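Long-range contacts in transketolase (Campylobacter jejuni, PDB 3L84), which belongs to the transketolase family of thiamine diphosphate-binding proteins and forms a dimer, each chain carrying two parallel-sheet domains of that kind and a smaller C-terminal domain: residues A129-Q134 with K171-I176; E162-A167 with Q205-L210; L541-E546 with F620-L625. All coordinates share one frame; numbering follows the deposited sequence. Where two conformers were deposited one is given.

Contact 1. Residues A129-Q134 with K171-I176; sequences AAKKAQ and KLDNFI
Lys131 and Asp173 form the ionic part of this contact, which ties helix 118-137 to the loop leading into strand 175-181 of the parallel sheet in the thiamine diphosphate-binding domain. The two side chains meet nearly perpendicular to each other, and Lys131 NZ donates to Asp173 OD1 at 2.6 Å. The ammonium nitrogen comes from the syn side of the carboxylate, 24° out of its plane. The lysine chain bends at chi2 (-62°) and then runs straight to NZ, long enough to span from helix to loop.

Apolar contacts are made by the methylenes of the same lysine. Its CG rests 3.8 Å from Leu172 CD2, the two side chains running antiparallel to each other. Leu172 also packs on Ala127 and Met128 of the helix, a suitable place for a branched hydrocarbon.

The amide of Asn174 supplies the third kind of contact. Lys131 CE lies 3.9 Å from Asn174 CG, and Ala130 CB is 3.5 Å from Asn174 ND2, an approach that a small methyl allows. ND2 itself is hydrogen-bonded to Ala127 O of the same helix, which gives the buried amide a partner.

One lysine thus serves two environments: its hydrocarbon stem covers buried Leu172 and Asn174, while its charge is probably balanced by Asp173 where the contact is partly exposed, an arrangement that would favour the charged form of both groups.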
ATOM      1  N   ALA A 129      19.800   5.436 -10.599  1.00  6.98           N
ATOM      2  CA  ALA A 129      20.881   5.987  -9.768  1.00  6.45           C
ATOM      3  C   ALA A 129      22.211   5.941 -10.510  1.00  6.52           C
ATOM      4  O   ALA A 129      22.942   6.912 -10.537  1.00  7.44           O
ATOM      5  CB  ALA A 129      20.980   5.265  -8.430  1.00  7.27           C
ATOM      6  N   ALA A 130      22.476   4.844 -11.202  1.00  7.37           N
ATOM      7  CA  ALA A 130      23.700   4.702 -11.968  1.00  7.24           C
ATOM      8  C   ALA A 130      23.717   5.707 -13.129  1.00  7.94           C
ATOM      9  O   ALA A 130      24.759   6.297 -13.417  1.00  7.57           O
ATOM     10  CB  ALA A 130      23.805   3.286 -12.508  1.00  7.67           C
ATOM     11  N   LYS A 131      22.588   5.891 -13.818  1.00  6.95           N
ATOM     12  CA  LYS A 131      22.550   6.930 -14.833  1.00  7.68           C
ATOM     13  C   LYS A 131      22.831   8.324 -14.284  1.00  6.64           C
ATOM     14  O   LYS A 131      23.550   9.115 -14.933  1.00  7.25           O
ATOM     15  CB  LYS A 131      21.221   6.919 -15.589  1.00  8.20           C
ATOM     16  CG  LYS A 131      21.046   5.721 -16.508  1.00  7.86           C
ATOM     17  CD  LYS A 131      22.064   5.605 -17.625  1.00 10.72           C
ATOM     18  CE  LYS A 131      21.733   4.468 -18.599  1.00  9.86           C
ATOM     19  NZ  LYS A 131      22.652   4.441 -19.765  1.00 14.36           N
ATOM     20  N   LYS A 132      22.310   8.642 -13.091  1.00  6.19           N
ATOM     21  CA  LYS A 132      22.610   9.922 -12.498  1.00  6.85           C
ATOM     22  C   LYS A 132      24.070  10.002 -12.061  1.00  6.61           C
ATOM     23  O   LYS A 132      24.738  11.045 -12.248  1.00  7.02           O
ATOM     24  CB  LYS A 132      21.683  10.219 -11.323  1.00  7.24           C
ATOM     25  CG  LYS A 132      21.886  11.607 -10.703  1.00  7.48           C
ATOM     26  CD  LYS A 132      21.666  12.734 -11.730  1.00  7.84           C
ATOM     27  CE  LYS A 132      21.948  14.122 -11.171  1.00  8.57           C
ATOM     28  NZ  LYS A 132      21.823  15.181 -12.207  1.00  8.91           N
ATOM     29  N   ALA A 133      24.603   8.915 -11.528  1.00  6.63           N
ATOM     30  CA  ALA A 133      26.013   8.872 -11.155  1.00  7.15           C
ATOM     31  C   ALA A 133      26.894   9.102 -12.392  1.00  7.80           C
ATOM     32  O   ALA A 133      27.924   9.788 -12.316  1.00  8.25           O
ATOM     33  CB  ALA A 133      26.354   7.527 -10.483  1.00  7.02           C
ATOM     34  N   GLN A 134      26.504   8.532 -13.531  1.00  7.95           N
ATOM     35  CA  GLN A 134      27.227   8.706 -14.802  0.50  8.65           C
ATOM     36  C   GLN A 134      27.158  10.190 -15.229  1.00  8.06           C
ATOM     37  O   GLN A 134      28.138  10.767 -15.711  1.00  8.16           O
ATOM     38  CB  GLN A 134      26.605   7.808 -15.891  0.50  8.66           C
ATOM     39  CG  GLN A 134      27.413   7.641 -17.164  0.50 11.39           C
ATOM     40  CD  GLN A 134      26.647   6.900 -18.242  0.50 14.53           C
ATOM     41  OE1 GLN A 134      25.852   6.002 -17.957  0.50 17.52           O
ATOM     42  NE2 GLN A 134      26.886   7.263 -19.486  0.50 15.16           N
ATOM     43  N   LYS A 171      15.171   4.838 -20.739  1.00  9.42           N
ATOM     44  CA  LYS A 171      16.094   4.146 -21.641  1.00  9.88           C
ATOM     45  C   LYS A 171      17.235   3.567 -20.824  1.00  9.70           C
ATOM     46  O   LYS A 171      18.429   3.805 -21.071  1.00  9.58           O
ATOM     47  CB  LYS A 171      16.604   5.100 -22.718  1.00 10.96           C
ATOM     48  CG  LYS A 171      15.495   5.624 -23.618  1.00 12.46           C
ATOM     49  CD  LYS A 171      16.070   6.586 -24.680  1.00 17.60           C
ATOM     50  CE  LYS A 171      15.091   6.840 -25.839  1.00 22.62           C
ATOM     51  NZ  LYS A 171      13.674   6.982 -25.465  1.00 26.51           N
ATOM     52  N   LEU A 172      16.859   2.769 -19.832  1.00  8.24           N
ATOM     53  CA  LEU A 172      17.843   2.197 -18.906  1.00  8.35           C
ATOM     54  C   LEU A 172      18.530   0.967 -19.513  1.00  7.93           C
ATOM     55  O   LEU A 172      18.233  -0.197 -19.163  1.00  8.82           O
ATOM     56  CB  LEU A 172      17.203   1.847 -17.571  1.00  8.08           C
ATOM     57  CG  LEU A 172      16.571   3.015 -16.814  1.00  8.73           C
ATOM     58  CD1 LEU A 172      15.992   2.569 -15.461  1.00  9.18           C
ATOM     59  CD2 LEU A 172      17.581   4.177 -16.601  1.00  8.47           C
ATOM     60  N   ASP A 173      19.503   1.244 -20.377  1.00  7.65           N
ATOM     61  CA  ASP A 173      20.249   0.224 -21.096  1.00  7.93           C
ATOM     62  C   ASP A 173      21.425  -0.343 -20.309  1.00  8.68           C
ATOM     63  O   ASP A 173      22.351  -0.941 -20.841  1.00  8.90           O
ATOM     64  CB  ASP A 173      20.719   0.783 -22.450  1.00  8.43           C
ATOM     65  CG  ASP A 173      21.652   1.970 -22.303  1.00  9.41           C
ATOM     66  OD1 ASP A 173      22.073   2.334 -21.183  1.00 11.97           O
ATOM     67  OD2 ASP A 173      22.047   2.529 -23.363  1.00 13.47           O
ATOM     68  N   ASN A 174      21.343  -0.137 -19.003  1.00  7.66           N
ATOM     69  CA  ASN A 174      22.185  -0.766 -18.004  1.00  7.68           C
ATOM     70  C   ASN A 174      21.448  -1.797 -17.164  1.00  8.19           C
ATOM     71  O   ASN A 174      22.040  -2.399 -16.268  1.00  8.01           O
ATOM     72  CB  ASN A 174      22.841   0.306 -17.113  1.00  8.11           C
ATOM     73  CG  ASN A 174      21.847   1.230 -16.420  1.00  7.63           C
ATOM     74  OD1 ASN A 174      20.650   1.206 -16.692  1.00  8.62           O
ATOM     75  ND2 ASN A 174      22.374   2.094 -15.527  1.00  9.44           N
ATOM     76  N   PHE A 175      20.180  -2.027 -17.465  1.00  7.86           N
ATOM     77  CA  PHE A 175      19.302  -2.877 -16.647  1.00  7.86           C
ATOM     78  C   PHE A 175      18.967  -4.167 -17.382  1.00  7.60           C
ATOM     79  O   PHE A 175      18.433  -4.140 -18.497  1.00  7.33           O
ATOM     80  CB  PHE A 175      18.010  -2.104 -16.353  1.00  7.96           C
ATOM     81  CG  PHE A 175      16.960  -2.846 -15.570  1.00  9.12           C
ATOM     82  CD1 PHE A 175      17.298  -3.603 -14.463  1.00 11.49           C
ATOM     83  CD2 PHE A 175      15.655  -2.803 -15.953  1.00 10.40           C
ATOM     84  CE1 PHE A 175      16.313  -4.264 -13.721  1.00 11.78           C
ATOM     85  CE2 PHE A 175      14.673  -3.453 -15.214  1.00 11.20           C
ATOM     86  CZ  PHE A 175      14.999  -4.177 -14.098  1.00  9.13           C
ATOM     87  N   ILE A 176      19.222  -5.291 -16.727  1.00  7.75           N
ATOM     88  CA  ILE A 176      18.976  -6.624 -17.248  1.00  8.54           C
ATOM     89  C   ILE A 176      18.148  -7.392 -16.226  1.00  8.62           C
ATOM     90  O   ILE A 176      18.604  -7.668 -15.135  1.00  7.85           O
ATOM     91  CB  ILE A 176      20.293  -7.348 -17.593  1.00  8.93           C
ATOM     92  CG1 ILE A 176      21.082  -6.582 -18.644  1.00  8.59           C
ATOM     93  CG2 ILE A 176      19.998  -8.754 -18.073  1.00  9.80           C
ATOM     94  CD1 ILE A 176      22.498  -7.103 -18.920  1.00 10.41           C
TER

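Contact 2. Residues E162-A167 with Q205-L210; sequences EACSLA and QGFEVL
With SG anti to its carbonyl carbon (chi1 -71°), Cys164 meets the ring of Phe207, whose own CG is likewise anti to the carbonyl carbon (chi1 -77°). The contact lies in the parallel alpha/beta fold of the thiamine diphosphate-binding domain. Helix 158-169, which connects strands 146-151 and 175-181 in a beta-alpha-beta crossover, packs here on the turn before edge strand 208-213. That turn is a Schellman motif ending helix 198-204, with Gly206 as its C-prime residue at positive phi, a conformation glycine adopts readily.

Cys164 SG stands 4.9 Å from the Phe207 ring centroid, 58° off the ring normal, an oblique sulfur-aromatic contact in which CZ is the nearest ring atom. Ala167 CB approaches the same CZ at 4.0 Å; a methyl is small enough to let the ring sit close to the helix.

Gln205, extended beyond CG, lays its amide against the helix. Its OE1 is 3.4 Å from Cys164 CB, and its NE2 is 3.6 Å from Ser165 CB. NE2 donates to Tyr161 O and to Glu196 OE2 of the second subunit. The same carboxylate oxygen is hydrogen-bonded to Ser165 OG, which also pairs with Arg390, so this buried polar cluster reaches across the dimer interface.

At the rim of the aromatic ring, Cys164 O lies in the ring plane, 3.5 Å from Phe207 CE1.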
ATOM      1  N   GLU A 162       4.899  -0.550 -12.652  1.00  6.83           N
ATOM      2  CA  GLU A 162       5.212   0.872 -12.457  1.00  7.02           C
ATOM      3  C   GLU A 162       6.663   1.123 -12.687  1.00  6.80           C
ATOM      4  O   GLU A 162       7.040   2.068 -13.387  1.00  7.62           O
ATOM      5  CB  GLU A 162       4.906   1.261 -11.003  1.00  7.00           C
ATOM      6  CG  GLU A 162       3.420   1.340 -10.556  1.00  7.18           C
ATOM      7  CD  GLU A 162       3.245   1.739  -9.106  1.00  8.25           C
ATOM      8  OE1 GLU A 162       4.210   2.150  -8.438  1.00  7.97           O
ATOM      9  OE2 GLU A 162       2.112   1.634  -8.583  1.00  9.23           O
ATOM     10  N   ALA A 163       7.524   0.326 -12.067  1.00  7.07           N
ATOM     11  CA  ALA A 163       8.957   0.571 -12.197  1.00  7.21           C
ATOM     12  C   ALA A 163       9.475   0.332 -13.608  1.00  7.69           C
ATOM     13  O   ALA A 163      10.307   1.079 -14.121  1.00  7.75           O
ATOM     14  CB  ALA A 163       9.729  -0.313 -11.205  1.00  8.11           C
ATOM     15  N   CYS A 164       8.975  -0.718 -14.230  1.00  7.21           N
ATOM     16  CA  CYS A 164       9.413  -1.032 -15.584  1.00  7.98           C
ATOM     17  C   CYS A 164       8.914   0.028 -16.585  1.00  7.68           C
ATOM     18  O   CYS A 164       9.576   0.296 -17.588  1.00  7.48           O
ATOM     19  CB  CYS A 164       8.975  -2.416 -15.972  1.00  7.99           C
ATOM     20  SG  CYS A 164       9.906  -3.709 -15.065  1.00 10.39           S
ATOM     21  N   SER A 165       7.783   0.660 -16.298  1.00  7.49           N
ATOM     22  CA  SER A 165       7.325   1.784 -17.087  1.00  7.75           C
ATOM     23  C   SER A 165       8.403   2.862 -17.096  1.00  8.04           C
ATOM     24  O   SER A 165       8.805   3.350 -18.152  1.00  8.30           O
ATOM     25  CB  SER A 165       6.017   2.338 -16.510  1.00  7.99           C
ATOM     26  OG  SER A 165       5.403   3.241 -17.446  1.00  8.18           O
ATOM     27  N   LEU A 166       8.897   3.234 -15.915  1.00  7.73           N
ATOM     28  CA  LEU A 166       9.954   4.214 -15.824  1.00  8.40           C
ATOM     29  C   LEU A 166      11.274   3.742 -16.476  1.00  7.61           C
ATOM     30  O   LEU A 166      12.012   4.558 -17.054  1.00  8.44           O
ATOM     31  CB  LEU A 166      10.215   4.578 -14.342  1.00  8.87           C
ATOM     32  CG  LEU A 166       9.227   5.559 -13.721  1.00  8.08           C
ATOM     33  CD1 LEU A 166       9.353   5.574 -12.229  1.00  9.02           C
ATOM     34  CD2 LEU A 166       9.495   6.958 -14.266  1.00 10.32           C
ATOM     35  N   ALA A 167      11.583   2.442 -16.391  1.00  7.44           N
ATOM     36  CA  ALA A 167      12.816   1.951 -16.994  1.00  6.99           C
ATOM     37  C   ALA A 167      12.803   2.160 -18.489  1.00  7.89           C
ATOM     38  O   ALA A 167      13.835   2.504 -19.066  1.00  8.24           O
ATOM     39  CB  ALA A 167      13.022   0.461 -16.679  1.00  8.43           C
ATOM     40  N   GLN A 205       6.578  -1.346 -22.907  1.00  8.28           N
ATOM     41  CA  GLN A 205       7.290  -0.502 -21.961  1.00  8.89           C
ATOM     42  C   GLN A 205       8.736  -0.274 -22.354  1.00  9.43           C
ATOM     43  O   GLN A 205       9.558   0.079 -21.499  1.00 11.19           O
ATOM     44  CB  GLN A 205       7.228  -1.102 -20.549  1.00  8.88           C
ATOM     45  CG  GLN A 205       5.849  -1.209 -20.017  1.00  9.97           C
ATOM     46  CD  GLN A 205       5.805  -1.640 -18.566  1.00 11.05           C
ATOM     47  OE1 GLN A 205       6.463  -2.607 -18.190  1.00 11.86           O
ATOM     48  NE2 GLN A 205       5.033  -0.939 -17.731  1.00  9.53           N
ATOM     49  N   GLY A 206       9.082  -0.478 -23.625  1.00  9.07           N
ATOM     50  CA  GLY A 206      10.378  -0.089 -24.139  1.00  9.57           C
ATOM     51  C   GLY A 206      11.538  -1.007 -23.843  1.00  9.29           C
ATOM     52  O   GLY A 206      12.677  -0.556 -23.906  1.00 11.08           O
ATOM     53  N   PHE A 207      11.258  -2.277 -23.571  1.00  8.52           N
ATOM     54  CA  PHE A 207      12.307  -3.264 -23.362  1.00  8.66           C
ATOM     55  C   PHE A 207      12.627  -4.054 -24.640  1.00  8.57           C
ATOM     56  O   PHE A 207      11.772  -4.259 -25.521  1.00  9.36           O
ATOM     57  CB  PHE A 207      11.878  -4.312 -22.327  1.00  9.01           C
ATOM     58  CG  PHE A 207      11.950  -3.854 -20.875  1.00  8.08           C
ATOM     59  CD1 PHE A 207      11.169  -2.814 -20.404  1.00  7.90           C
ATOM     60  CD2 PHE A 207      12.741  -4.537 -19.953  1.00  8.18           C
ATOM     61  CE1 PHE A 207      11.237  -2.423 -19.067  1.00  9.14           C
ATOM     62  CE2 PHE A 207      12.791  -4.179 -18.638  1.00  8.67           C
ATOM     63  CZ  PHE A 207      12.043  -3.121 -18.186  1.00  9.16           C
ATOM     64  N   GLU A 208      13.866  -4.531 -24.710  1.00  9.11           N
ATOM     65  CA  GLU A 208      14.222  -5.644 -25.595  1.00  8.88           C
ATOM     66  C   GLU A 208      13.986  -6.947 -24.850  1.00  8.79           C
ATOM     67  O   GLU A 208      14.386  -7.056 -23.678  1.00 10.41           O
ATOM     68  CB  GLU A 208      15.687  -5.572 -26.013  1.00  9.75           C
ATOM     69  CG  GLU A 208      16.117  -6.765 -26.906  1.00 12.42           C
ATOM     70  CD  GLU A 208      17.505  -6.648 -27.514  1.00 14.94           C
ATOM     71  OE1 GLU A 208      18.324  -5.790 -27.128  1.00 15.48           O
ATOM     72  OE2 GLU A 208      17.800  -7.472 -28.417  1.00 16.78           O
ATOM     73  N   VAL A 209      13.363  -7.927 -25.500  1.00  7.74           N
ATOM     74  CA  VAL A 209      12.967  -9.162 -24.849  1.00  8.30           C
ATOM     75  C   VAL A 209      13.599 -10.392 -25.505  1.00  8.21           C
ATOM     76  O   VAL A 209      13.425 -10.602 -26.706  1.00  9.34           O
ATOM     77  CB  VAL A 209      11.438  -9.318 -24.809  1.00  9.08           C
ATOM     78  CG1 VAL A 209      11.097 -10.652 -24.115  1.00 10.23           C
ATOM     79  CG2 VAL A 209      10.769  -8.108 -24.109  1.00  9.14           C
ATOM     80  N   LEU A 210      14.328 -11.175 -24.719  1.00  7.72           N
ATOM     81  CA  LEU A 210      14.961 -12.418 -25.170  1.00  7.99           C
ATOM     82  C   LEU A 210      14.289 -13.569 -24.453  1.00  9.46           C
ATOM     83  O   LEU A 210      13.890 -13.420 -23.300  1.00 10.55           O
ATOM     84  CB  LEU A 210      16.469 -12.384 -24.828  1.00  8.16           C
ATOM     85  CG  LEU A 210      17.201 -11.155 -25.384  1.00  9.76           C
ATOM     86  CD1 LEU A 210      18.684 -11.066 -24.905  1.00  9.94           C
ATOM     87  CD2 LEU A 210      17.119 -11.102 -26.868  1.00 14.51           C
TER
HETATM   88  O   HOH W   1       7.659   2.597 -20.652  1.00 11.25           O

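Contact 3. Residues L541-E546 with F620-L625; sequences LESANE and FSVSKL
Within 541-546 and 620-625 the backbones come closest at Ser543 and Val622, whose CA atoms are 5.2 Å apart. Helix 537-549 links strands 528-532 and 554-558 in a beta-alpha-beta crossover of the C-terminal domain, and its flank meets the first turn of helix 622-629 at the end of the chain. That turn is fixed by an N-cap: Ser621 OG accepts from Lys624 N at 3.1 Å, with an N-H...O angle of 161°. Serine suits the position because its short hydroxyl can fold back onto an amide that has no carbonyl partner within the helix.

Val622, immediately after the cap, points toward the other helix and divides its two methyls among neighbouring residues. CG1, anti to the backbone N (chi1 169°), lies 4.1 Å from Glu546 CB, while CG2 touches Glu542 CB at 3.6 Å. Val622 sits as a knob against Leu539, Glu542, Ser543 and Glu546, the i, i+3, i+4, i+7 spacing of a knobs-into-holes site. Only the aliphatic bases of the two glutamates take part in this packing; the carboxylate of Glu542 leads away, and Glu546 OE2 is hydrogen-bonded to Gln550.

Small Ser543 allows the close approach of the backbones. Its buried hydroxyl is satisfied within its own helix by Leu539 O, which makes it compatible with apolar neighbours. Leu625, one turn beyond Val622, brings a methyl to that hydroxyl: Leu625 CD2 lies 3.5 Å from Ser543 OG.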
ATOM      1  N   LEU A 541      -2.220  26.734  22.352  1.00  8.71           N
ATOM      2  CA  LEU A 541      -1.736  27.977  22.946  1.00  9.30           C
ATOM      3  C   LEU A 541      -2.923  28.913  23.265  1.00  8.90           C
ATOM      4  O   LEU A 541      -2.995  29.513  24.358  1.00  9.91           O
ATOM      5  CB  LEU A 541      -0.711  28.673  22.037  1.00  9.62           C
ATOM      6  CG  LEU A 541       0.623  27.977  21.970  1.00 11.41           C
ATOM      7  CD1 LEU A 541       1.414  28.510  20.746  1.00 12.91           C
ATOM      8  CD2 LEU A 541       1.438  28.123  23.267  1.00 12.74           C
ATOM      9  N   GLU A 542      -3.825  29.083  22.297  1.00  8.96           N
ATOM     10  CA  GLU A 542      -4.985  29.939  22.474  1.00  9.57           C
ATOM     11  C   GLU A 542      -5.889  29.411  23.562  1.00  8.92           C
ATOM     12  O   GLU A 542      -6.431  30.186  24.360  1.00  9.57           O
ATOM     13  CB  GLU A 542      -5.764  30.097  21.163  1.00 10.74           C
ATOM     14  CG  GLU A 542      -4.953  30.790  20.027  1.00 14.08           C
ATOM     15  CD  GLU A 542      -4.952  32.302  20.097  1.00 20.33           C
ATOM     16  OE1 GLU A 542      -5.977  32.915  19.749  1.00 23.67           O
ATOM     17  OE2 GLU A 542      -3.905  32.871  20.468  1.00 21.17           O
ATOM     18  N   SER A 543      -6.050  28.091  23.627  1.00  8.05           N
ATOM     19  CA  SER A 543      -6.895  27.493  24.653  1.00  8.53           C
ATOM     20  C   SER A 543      -6.280  27.640  26.050  1.00  8.51           C
ATOM     21  O   SER A 543      -6.981  27.920  27.017  1.00  8.25           O
ATOM     22  CB  SER A 543      -7.187  26.026  24.361  1.00  9.00           C
ATOM     23  OG  SER A 543      -7.916  25.907  23.138  1.00  8.82           O
ATOM     24  N   ALA A 544      -4.964  27.498  26.138  1.00  8.34           N
ATOM     25  CA  ALA A 544      -4.269  27.672  27.404  1.00  9.66           C
ATOM     26  C   ALA A 544      -4.405  29.128  27.895  1.00 10.36           C
ATOM     27  O   ALA A 544      -4.626  29.373  29.068  1.00 10.12           O
ATOM     28  CB  ALA A 544      -2.807  27.296  27.264  1.00  9.96           C
ATOM     29  N   ASN A 545      -4.347  30.087  26.978  1.00 11.14           N
ATOM     30  CA  ASN A 545      -4.540  31.514  27.336  1.00 11.98           C
ATOM     31  C   ASN A 545      -5.948  31.726  27.891  1.00 12.26           C
ATOM     32  O   ASN A 545      -6.144  32.427  28.878  1.00 12.64           O
ATOM     33  CB  ASN A 545      -4.344  32.415  26.101  1.00 13.38           C
ATOM     34  CG  ASN A 545      -2.903  32.590  25.722  1.00 18.70           C
ATOM     35  OD1 ASN A 545      -2.004  32.378  26.545  1.00 24.89           O
ATOM     36  ND2 ASN A 545      -2.656  32.967  24.452  1.00 22.61           N
ATOM     37  N   GLU A 546      -6.953  31.118  27.268  1.00 11.47           N
ATOM     38  CA  GLU A 546      -8.305  31.215  27.778  1.00 12.43           C
ATOM     39  C   GLU A 546      -8.452  30.541  29.153  1.00 11.17           C
ATOM     40  O   GLU A 546      -9.081  31.099  30.058  1.00 11.75           O
ATOM     41  CB  GLU A 546      -9.309  30.641  26.763  1.00 13.30           C
ATOM     42  CG  GLU A 546     -10.785  30.719  27.199  1.00 16.23           C
ATOM     43  CD  GLU A 546     -11.289  32.141  27.385  1.00 17.70           C
ATOM     44  OE1 GLU A 546     -10.700  33.058  26.769  1.00 21.41           O
ATOM     45  OE2 GLU A 546     -12.279  32.334  28.142  1.00 21.97           O
ATOM     46  N   PHE A 620     -12.346  21.491  16.495  1.00  7.91           N
ATOM     47  CA  PHE A 620     -11.061  22.205  16.658  1.00  8.33           C
ATOM     48  C   PHE A 620     -11.274  23.689  16.732  1.00  9.08           C
ATOM     49  O   PHE A 620     -11.057  24.425  15.781  1.00 11.10           O
ATOM     50  CB  PHE A 620     -10.047  21.758  15.594  1.00  8.45           C
ATOM     51  CG  PHE A 620      -9.690  20.307  15.732  1.00  8.48           C
ATOM     52  CD1 PHE A 620      -8.716  19.915  16.642  1.00 10.03           C
ATOM     53  CD2 PHE A 620     -10.367  19.332  15.038  1.00  9.64           C
ATOM     54  CE1 PHE A 620      -8.432  18.578  16.835  1.00 10.43           C
ATOM     55  CE2 PHE A 620     -10.092  17.999  15.242  1.00 10.13           C
ATOM     56  CZ  PHE A 620      -9.124  17.610  16.155  1.00  9.89           C
ATOM     57  N   SER A 621     -11.802  24.101  17.884  1.00  8.80           N
ATOM     58  CA  SER A 621     -11.982  25.519  18.233  1.00  8.83           C
ATOM     59  C   SER A 621     -11.614  25.691  19.687  1.00  8.18           C
ATOM     60  O   SER A 621     -11.696  24.748  20.474  1.00  8.30           O
ATOM     61  CB  SER A 621     -13.422  25.998  18.022  1.00  9.60           C
ATOM     62  OG  SER A 621     -14.262  25.481  19.046  1.00 10.22           O
ATOM     63  N   VAL A 622     -11.257  26.911  20.052  1.00  8.00           N
ATOM     64  CA  VAL A 622     -10.914  27.195  21.436  1.00  8.18           C
ATOM     65  C   VAL A 622     -12.104  26.873  22.353  1.00  8.21           C
ATOM     66  O   VAL A 622     -11.957  26.244  23.413  1.00  8.71           O
ATOM     67  CB  VAL A 622     -10.449  28.662  21.607  1.00  8.99           C
ATOM     68  CG1 VAL A 622     -10.337  29.054  23.114  1.00  9.79           C
ATOM     69  CG2 VAL A 622      -9.131  28.837  20.888  1.00 11.23           C
ATOM     70  N   SER A 623     -13.296  27.335  22.007  1.00  9.01           N
ATOM     71  CA  SER A 623     -14.437  27.149  22.900  0.50  8.70           C
ATOM     72  C   SER A 623     -14.702  25.658  23.141  1.00  8.19           C
ATOM     73  O   SER A 623     -14.957  25.252  24.275  1.00  8.32           O
ATOM     74  CB  SER A 623     -15.686  27.819  22.337  0.50  9.05           C
ATOM     75  OG  SER A 623     -15.550  29.233  22.352  0.50 10.37           O
ATOM     76  N   LYS A 624     -14.637  24.853  22.085  1.00  8.00           N
ATOM     77  CA  LYS A 624     -14.943  23.428  22.241  1.00  7.72           C
ATOM     78  C   LYS A 624     -13.854  22.706  23.023  1.00  7.17           C
ATOM     79  O   LYS A 624     -14.129  21.828  23.839  1.00  8.93           O
ATOM     80  CB  LYS A 624     -15.190  22.763  20.901  1.00  7.64           C
ATOM     81  CG  LYS A 624     -16.483  23.239  20.238  1.00  7.37           C
ATOM     82  CD  LYS A 624     -16.692  22.613  18.901  1.00  8.19           C
ATOM     83  CE  LYS A 624     -18.034  22.921  18.254  1.00  8.40           C
ATOM     84  NZ  LYS A 624     -18.177  22.269  16.912  1.00 10.08           N
ATOM     85  N   LEU A 625     -12.588  23.047  22.751  1.00  7.54           N
ATOM     86  CA  LEU A 625     -11.513  22.390  23.455  1.00  7.44           C
ATOM     87  C   LEU A 625     -11.506  22.765  24.931  1.00  7.53           C
ATOM     88  O   LEU A 625     -11.357  21.916  25.791  1.00  8.66           O
ATOM     89  CB  LEU A 625     -10.158  22.673  22.789  1.00  7.72           C
ATOM     90  CG  LEU A 625      -8.956  22.090  23.503  1.00  8.37           C
ATOM     91  CD1 LEU A 625      -9.045  20.576  23.657  1.00  8.03           C
ATOM     92  CD2 LEU A 625      -7.665  22.459  22.739  1.00  9.09           C
TER

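Contacts 1 and 2 belong to one alpha/beta domain and reach the same parallel sheet. Their centres are 13 Å apart, and they touch: Leu172 N probably bonds to Ala167 O, and Phe175 packs on Phe207. Helix 158-169, a partner in contact 2, runs into the loop of contact 1. Contact 2 is fully buried and joins apolar and sulfur-aromatic packing to polar groups that reach the second subunit. Contact 1, partly buried like contact 3, adds a salt bridge to aliphatic packing. Contact 3 stands apart in the C-terminal domain, about 55 Å from both by centres; it joins two helices by van der Waals contact, with no hydrogen bond between its segments.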